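Long-range contacts in RNA pseudouridylate synthase domain-containing protein 1 (Homo sapiens, PDB 5VBB), which is probably an RNA-binding pseudouridine synthase of the RluA family, converting uridines in RNA to pseudouridine: residues S15-V20 with D218-E223; P203-L208 with D228-S233. One frame throughout, in Å; residues are numbered along the deposited sequence.

Interaction 1 of 2, residues S15-V20 with D218-E223; sequences SRDFLV and DTECVE
Glu-220 reaches across to Ser-15 with its carboxylate, while Val-222 lies against Phe-18; these last two and Glu-220 carry most of the contact. The glutamate leaves its backbone with CG anti to N (chi1 -171°) and runs on extended, and its OE2 receives the Ser-15 hydroxyl on the syn lone pair, OG to OE2 2.7 Å. That same OG accepts from the backbone N of Asp-17 and, at 2.9 Å, from N of Phe-18, the pattern of an ST turn and an ST motif, so three bonds fix the hydroxyl. OE2 is also hydrogen-bonded to Tyr-13 OH. Beside this polar group, the carboxylate stands at the edge of the Phe-18 ring, the two planes 85° apart, with OE2 3.7 Å from CD2.

Val-222 CG2 covers one face of the same ring in a CH-pi contact, 3.9 Å from its centroid, and Val-222 CG1 meets Val-20 CG2 at 3.5 Å. Ala-82 and Ala-86 of helix 80-91 also touch Phe-18. Strands 18-23 and 221-225 belong to different sheets, and the contact joins them through side chains.

Asp-17 OD2 lies 3.9 Å from Glu-220 OE1; the other oxygen of Asp-17, OD1, is hydrogen-bonded to Asn-79 ND2. Two carboxylates this close would probably raise each other's pKa, a tendency that, for Glu-220, the hydrogen bond donated by Ser-15 is likely to oppose.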
loop_
_atom_site.group_PDB
_atom_site.type_symbol
_atom_site.label_atom_id
_atom_site.label_comp_id
_atom_site.label_asym_id
_atom_site.label_seq_id
_atom_site.Cartn_x
_atom_site.Cartn_y
_atom_site.Cartn_z
ATOM N N SER A 15 21.725 0.344 2.378
ATOM C CA SER A 15 22.910 0.802 1.697
ATOM C C SER A 15 23.555 1.902 2.554
ATOM O O SER A 15 23.096 2.180 3.656
ATOM C CB SER A 15 22.567 1.340 0.312
ATOM O OG SER A 15 21.937 2.609 0.377
ATOM N N ARG A 16 24.597 2.544 2.029
ATOM C CA ARG A 16 25.250 3.669 2.695
ATOM C C ARG A 16 24.304 4.867 2.801
ATOM O O ARG A 16 24.332 5.587 3.790
ATOM C CB ARG A 16 26.492 4.102 1.884
ATOM C CG ARG A 16 27.614 3.044 1.853
ATOM C CD ARG A 16 28.538 3.177 0.628
ATOM N NE ARG A 16 29.328 4.412 0.639
ATOM C CZ ARG A 16 30.344 4.659 1.464
ATOM N NH1 ARG A 16 30.733 3.744 2.349
ATOM N NH2 ARG A 16 30.984 5.821 1.411
ATOM N N ASP A 17 23.449 5.050 1.786
ATOM C CA ASP A 17 22.580 6.209 1.627
ATOM C C ASP A 17 21.114 5.994 1.943
ATOM O O ASP A 17 20.428 6.977 2.214
ATOM C CB ASP A 17 22.665 6.680 0.167
ATOM C CG ASP A 17 23.963 7.373 -0.183
ATOM O OD1 ASP A 17 24.476 8.127 0.661
ATOM O OD2 ASP A 17 24.442 7.189 -1.315
ATOM N N PHE A 18 20.603 4.766 1.811
ATOM C CA PHE A 18 19.196 4.501 2.017
ATOM C C PHE A 18 18.958 3.301 2.873
ATOM O O PHE A 18 19.728 2.352 2.876
ATOM C CB PHE A 18 18.487 4.285 0.668
ATOM C CG PHE A 18 18.475 5.517 -0.189
ATOM C CD1 PHE A 18 17.597 6.552 0.074
ATOM C CD2 PHE A 18 19.379 5.663 -1.230
ATOM C CE1 PHE A 18 17.540 7.659 -0.759
ATOM C CE2 PHE A 18 19.369 6.796 -2.020
ATOM C CZ PHE A 18 18.433 7.782 -1.795
ATOM N N LEU A 19 17.809 3.313 3.512
ATOM C CA LEU A 19 17.309 2.240 4.332
ATOM C C LEU A 19 15.835 2.084 3.944
ATOM O O LEU A 19 15.140 3.085 3.868
ATOM C CB LEU A 19 17.460 2.655 5.799
ATOM C CG LEU A 19 16.819 1.835 6.861
ATOM C CD1 LEU A 19 17.248 0.401 6.767
ATOM C CD2 LEU A 19 17.191 2.372 8.216
ATOM N N VAL A 20 15.381 0.866 3.680
ATOM C CA VAL A 20 13.963 0.576 3.385
ATOM C C VAL A 20 13.486 -0.377 4.450
ATOM O O VAL A 20 14.030 -1.473 4.600
ATOM C CB VAL A 20 13.650 0.021 1.974
ATOM C CG1 VAL A 20 12.140 -0.087 1.732
ATOM C CG2 VAL A 20 14.300 0.850 0.897
ATOM N N ASP A 218 19.728 9.346 -8.832
ATOM C CA ASP A 218 20.952 9.614 -9.617
ATOM C C ASP A 218 22.110 8.656 -9.270
ATOM O O ASP A 218 22.767 8.167 -10.182
ATOM C CB ASP A 218 21.408 11.070 -9.458
ATOM C CG ASP A 218 21.570 11.587 -8.037
ATOM O OD1 ASP A 218 21.443 10.784 -7.094
ATOM O OD2 ASP A 218 21.812 12.805 -7.871
ATOM N N THR A 219 22.285 8.313 -7.991
ATOM C CA THR A 219 23.360 7.434 -7.525
ATOM C C THR A 219 22.975 5.976 -7.283
ATOM O O THR A 219 23.858 5.124 -7.204
ATOM C CB THR A 219 23.884 7.979 -6.177
ATOM O OG1 THR A 219 22.792 8.072 -5.261
ATOM C CG2 THR A 219 24.537 9.333 -6.310
ATOM N N GLU A 220 21.682 5.681 -7.070
ATOM C CA GLU A 220 21.289 4.352 -6.654
ATOM C C GLU A 220 19.850 4.050 -7.022
ATOM O O GLU A 220 19.001 4.903 -6.812
ATOM C CB GLU A 220 21.425 4.358 -5.128
ATOM C CG GLU A 220 21.270 3.033 -4.421
ATOM C CD GLU A 220 21.623 3.171 -2.953
ATOM O OE1 GLU A 220 22.473 4.021 -2.614
ATOM O OE2 GLU A 220 21.019 2.456 -2.129
ATOM N N CYS A 221 19.563 2.865 -7.551
ATOM C CA CYS A 221 18.175 2.486 -7.842
ATOM C C CYS A 221 17.728 1.666 -6.674
ATOM O O CYS A 221 18.082 0.482 -6.564
ATOM C CB CYS A 221 18.050 1.722 -9.155
ATOM S SG CYS A 221 16.358 1.224 -9.559
ATOM N N VAL A 222 16.999 2.318 -5.753
ATOM C CA VAL A 222 16.489 1.669 -4.548
ATOM C C VAL A 222 15.312 0.858 -5.003
ATOM O O VAL A 222 14.306 1.456 -5.356
ATOM C CB VAL A 222 16.073 2.691 -3.471
ATOM C CG1 VAL A 222 15.480 1.992 -2.232
ATOM C CG2 VAL A 222 17.229 3.603 -3.105
ATOM N N GLU A 223 15.437 -0.482 -5.051
ATOM C CA GLU A 223 14.349 -1.312 -5.535
ATOM C C GLU A 223 14.090 -2.451 -4.575
ATOM O O GLU A 223 15.000 -3.234 -4.276
ATOM C CB GLU A 223 14.694 -1.812 -6.931
ATOM C CG GLU A 223 13.714 -2.812 -7.506
ATOM C CD GLU A 223 14.035 -3.201 -8.933
ATOM O OE1 GLU A 223 15.178 -2.963 -9.381
ATOM O OE2 GLU A 223 13.126 -3.723 -9.614
#

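Interaction 2 of 2, residues P203-L208 with D228-S233; sequences PFRMML and DPFLPS
Met-207 and Phe-230 mark the closest approach of the two backbones, their CA atoms 7.8 Å apart, and both segments are irregular. Met-207 is the centre of an inverse gamma turn, with a weak bond from Leu-208 N to Met-206 O. In the other segment Asp-228 forms an Asx turn, its OD1 met by Phe-230 N from above the carboxylate plane at 3.0 Å.

The Phe-230 side chain spans the gap and sets the end of its ring against main chain: CZ is 3.4 Å from Met-207 C and 3.6 Å from Leu-208 N. Met-207 SD adds an oblique Met-aromatic contact, 3.8 Å from Phe-230 CE1 and 53° off the ring normal as seen from the centroid. Pro-229 CG lies over the centre of one face of that ring.

Arg-205 crosses Phe-230 at about a right angle. Its chain bends at chi3 (-72°), and CE1 of the phenylalanine sits over one face of the guanidinium, whose plane is turned 65° from the ring. Arg-205 NE donates to Met-206 O at 2.8 Å, with a weaker bond from NH2 to the same oxygen, while NH2 also bonds Ser-71 OG. An alanine here would probably leave Ser-71 OG without this mate, Met-206 O with just the weak turn bond among these segments, and a gap beside Phe-230 CE1.

Around this contact, Met-207 packs on Leu-102 of strand 96-104 and Tyr-156 of strand 146-156. Asp-228 forms a salt bridge with Lys-163 on strand 159-168. Leu-208, opening strand 208-216, touches helix 175-182, its side chain about 5 Å from that of Asp-67, the probable active-site residue.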
loop_
_atom_site.group_PDB
_atom_site.type_symbol
_atom_site.label_atom_id
_atom_site.label_comp_id
_atom_site.label_asym_id
_atom_site.label_seq_id
_atom_site.Cartn_x
_atom_site.Cartn_y
_atom_site.Cartn_z
ATOM N N PRO A 203 -11.386 -8.112 11.446
ATOM C CA PRO A 203 -10.024 -8.572 11.113
ATOM C C PRO A 203 -8.952 -7.943 12.009
ATOM O O PRO A 203 -9.142 -6.870 12.581
ATOM C CB PRO A 203 -9.866 -8.177 9.628
ATOM C CG PRO A 203 -11.223 -7.953 9.143
ATOM C CD PRO A 203 -11.947 -7.354 10.316
ATOM N N PHE A 204 -7.835 -8.651 12.173
ATOM C CA PHE A 204 -6.782 -8.200 13.081
ATOM C C PHE A 204 -6.055 -6.992 12.548
ATOM O O PHE A 204 -5.358 -6.332 13.313
ATOM C CB PHE A 204 -5.784 -9.331 13.383
ATOM C CG PHE A 204 -4.667 -9.531 12.383
ATOM C CD1 PHE A 204 -4.835 -10.368 11.280
ATOM C CD2 PHE A 204 -3.403 -9.014 12.623
ATOM C CE1 PHE A 204 -3.760 -10.711 10.479
ATOM C CE2 PHE A 204 -2.336 -9.301 11.772
ATOM C CZ PHE A 204 -2.518 -10.148 10.700
ATOM N N ARG A 205 -6.182 -6.707 11.234
ATOM C CA ARG A 205 -5.499 -5.584 10.598
ATOM C C ARG A 205 -6.187 -5.206 9.326
ATOM O O ARG A 205 -7.073 -5.908 8.882
ATOM C CB ARG A 205 -4.077 -6.003 10.263
ATOM C CG ARG A 205 -3.955 -7.117 9.233
ATOM C CD ARG A 205 -2.540 -7.190 8.673
ATOM N NE ARG A 205 -2.313 -6.041 7.803
ATOM C CZ ARG A 205 -1.200 -5.781 7.148
ATOM N NH1 ARG A 205 -0.160 -6.600 7.243
ATOM N NH2 ARG A 205 -1.112 -4.701 6.389
ATOM N N MET A 206 -5.758 -4.123 8.721
ATOM C CA MET A 206 -6.240 -3.750 7.411
ATOM C C MET A 206 -5.339 -4.450 6.406
ATOM O O MET A 206 -4.123 -4.355 6.526
ATOM C CB MET A 206 -6.189 -2.250 7.203
ATOM C CG MET A 206 -6.821 -1.861 5.917
ATOM S SD MET A 206 -6.932 -0.070 5.671
ATOM C CE MET A 206 -5.209 0.278 5.264
ATOM N N MET A 207 -5.919 -5.161 5.440
ATOM C CA MET A 207 -5.148 -5.965 4.482
ATOM C C MET A 207 -4.666 -5.172 3.240
ATOM O O MET A 207 -5.039 -5.472 2.114
ATOM C CB MET A 207 -5.979 -7.180 4.038
ATOM C CG MET A 207 -6.568 -7.985 5.193
ATOM S SD MET A 207 -5.321 -8.626 6.344
ATOM C CE MET A 207 -6.391 -9.275 7.645
ATOM N N LEU A 208 -3.767 -4.222 3.459
ATOM C CA LEU A 208 -3.126 -3.438 2.411
ATOM C C LEU A 208 -1.672 -3.387 2.791
ATOM O O LEU A 208 -1.379 -3.134 3.946
ATOM C CB LEU A 208 -3.752 -2.025 2.291
ATOM C CG LEU A 208 -3.188 -1.127 1.190
ATOM C CD1 LEU A 208 -3.442 -1.737 -0.198
ATOM C CD2 LEU A 208 -3.860 0.233 1.207
ATOM N N ASP A 228 5.574 -11.297 1.006
ATOM C CA ASP A 228 4.109 -11.239 0.898
ATOM C C ASP A 228 3.499 -11.670 2.249
ATOM O O ASP A 228 3.680 -12.823 2.632
ATOM C CB ASP A 228 3.675 -12.189 -0.206
ATOM C CG ASP A 228 2.189 -12.384 -0.374
ATOM O OD1 ASP A 228 1.410 -11.697 0.331
ATOM O OD2 ASP A 228 1.808 -13.176 -1.237
ATOM N N PRO A 229 2.755 -10.804 2.968
ATOM C CA PRO A 229 2.192 -11.214 4.260
ATOM C C PRO A 229 0.855 -11.934 4.190
ATOM O O PRO A 229 0.397 -12.452 5.207
ATOM C CB PRO A 229 1.999 -9.867 4.964
ATOM C CG PRO A 229 1.585 -8.958 3.841
ATOM C CD PRO A 229 2.418 -9.394 2.671
ATOM N N PHE A 230 0.198 -11.929 3.036
ATOM C CA PHE A 230 -1.152 -12.474 2.882
ATOM C C PHE A 230 -1.072 -13.870 2.344
ATOM O O PHE A 230 -1.498 -14.148 1.239
ATOM C CB PHE A 230 -1.985 -11.535 1.999
ATOM C CG PHE A 230 -1.999 -10.094 2.501
ATOM C CD1 PHE A 230 -2.163 -9.805 3.857
ATOM C CD2 PHE A 230 -1.853 -9.032 1.620
ATOM C CE1 PHE A 230 -2.147 -8.476 4.314
ATOM C CE2 PHE A 230 -1.871 -7.710 2.076
ATOM C CZ PHE A 230 -2.096 -7.437 3.400
ATOM N N LEU A 231 -0.528 -14.764 3.182
ATOM C CA LEU A 231 -0.347 -16.169 2.855
ATOM C C LEU A 231 -1.029 -17.045 3.895
ATOM O O LEU A 231 -0.928 -16.743 5.077
ATOM C CB LEU A 231 1.140 -16.512 2.877
ATOM C CG LEU A 231 2.016 -15.843 1.819
ATOM C CD1 LEU A 231 3.488 -16.125 2.100
ATOM C CD2 LEU A 231 1.651 -16.320 0.426
ATOM N N PRO A 232 -1.603 -18.190 3.512
ATOM C CA PRO A 232 -2.158 -19.106 4.539
ATOM C C PRO A 232 -1.146 -19.552 5.613
ATOM O O PRO A 232 -1.564 -19.792 6.750
ATOM C CB PRO A 232 -2.655 -20.303 3.727
ATOM C CG PRO A 232 -2.144 -20.154 2.404
ATOM C CD PRO A 232 -1.784 -18.735 2.159
ATOM N N SER A 233 0.179 -19.620 5.296
ATOM C CA SER A 233 1.200 -20.022 6.281
ATOM C C SER A 233 1.393 -18.965 7.362
ATOM O O SER A 233 1.939 -19.274 8.410
ATOM C CB SER A 233 2.542 -20.345 5.602
ATOM O OG SER A 233 2.830 -19.523 4.480
#

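The two contacts lie near the two ends of one antiparallel hairpin, strands 208-216 and 221-225. Interaction 1 is by its turn, its centre about 20 Å from that of the chain, and partly buried; interaction 2 is by its open end, its centre about 12 Å from that of the chain, and buried. Their centres are about 28 Å apart and they do not touch, though their segments alternate along the sequence. Interaction 1 ties the hairpin to a separate sheet, pairing a carboxylate-hydroxyl bond with an apolar patch. Interaction 2 joins two loops with no polar bond between them: there an aromatic ring packs on main chain, sulfur and guanidinium, close to the probable active site, whereas 15-20 with 218-223 lies away from it.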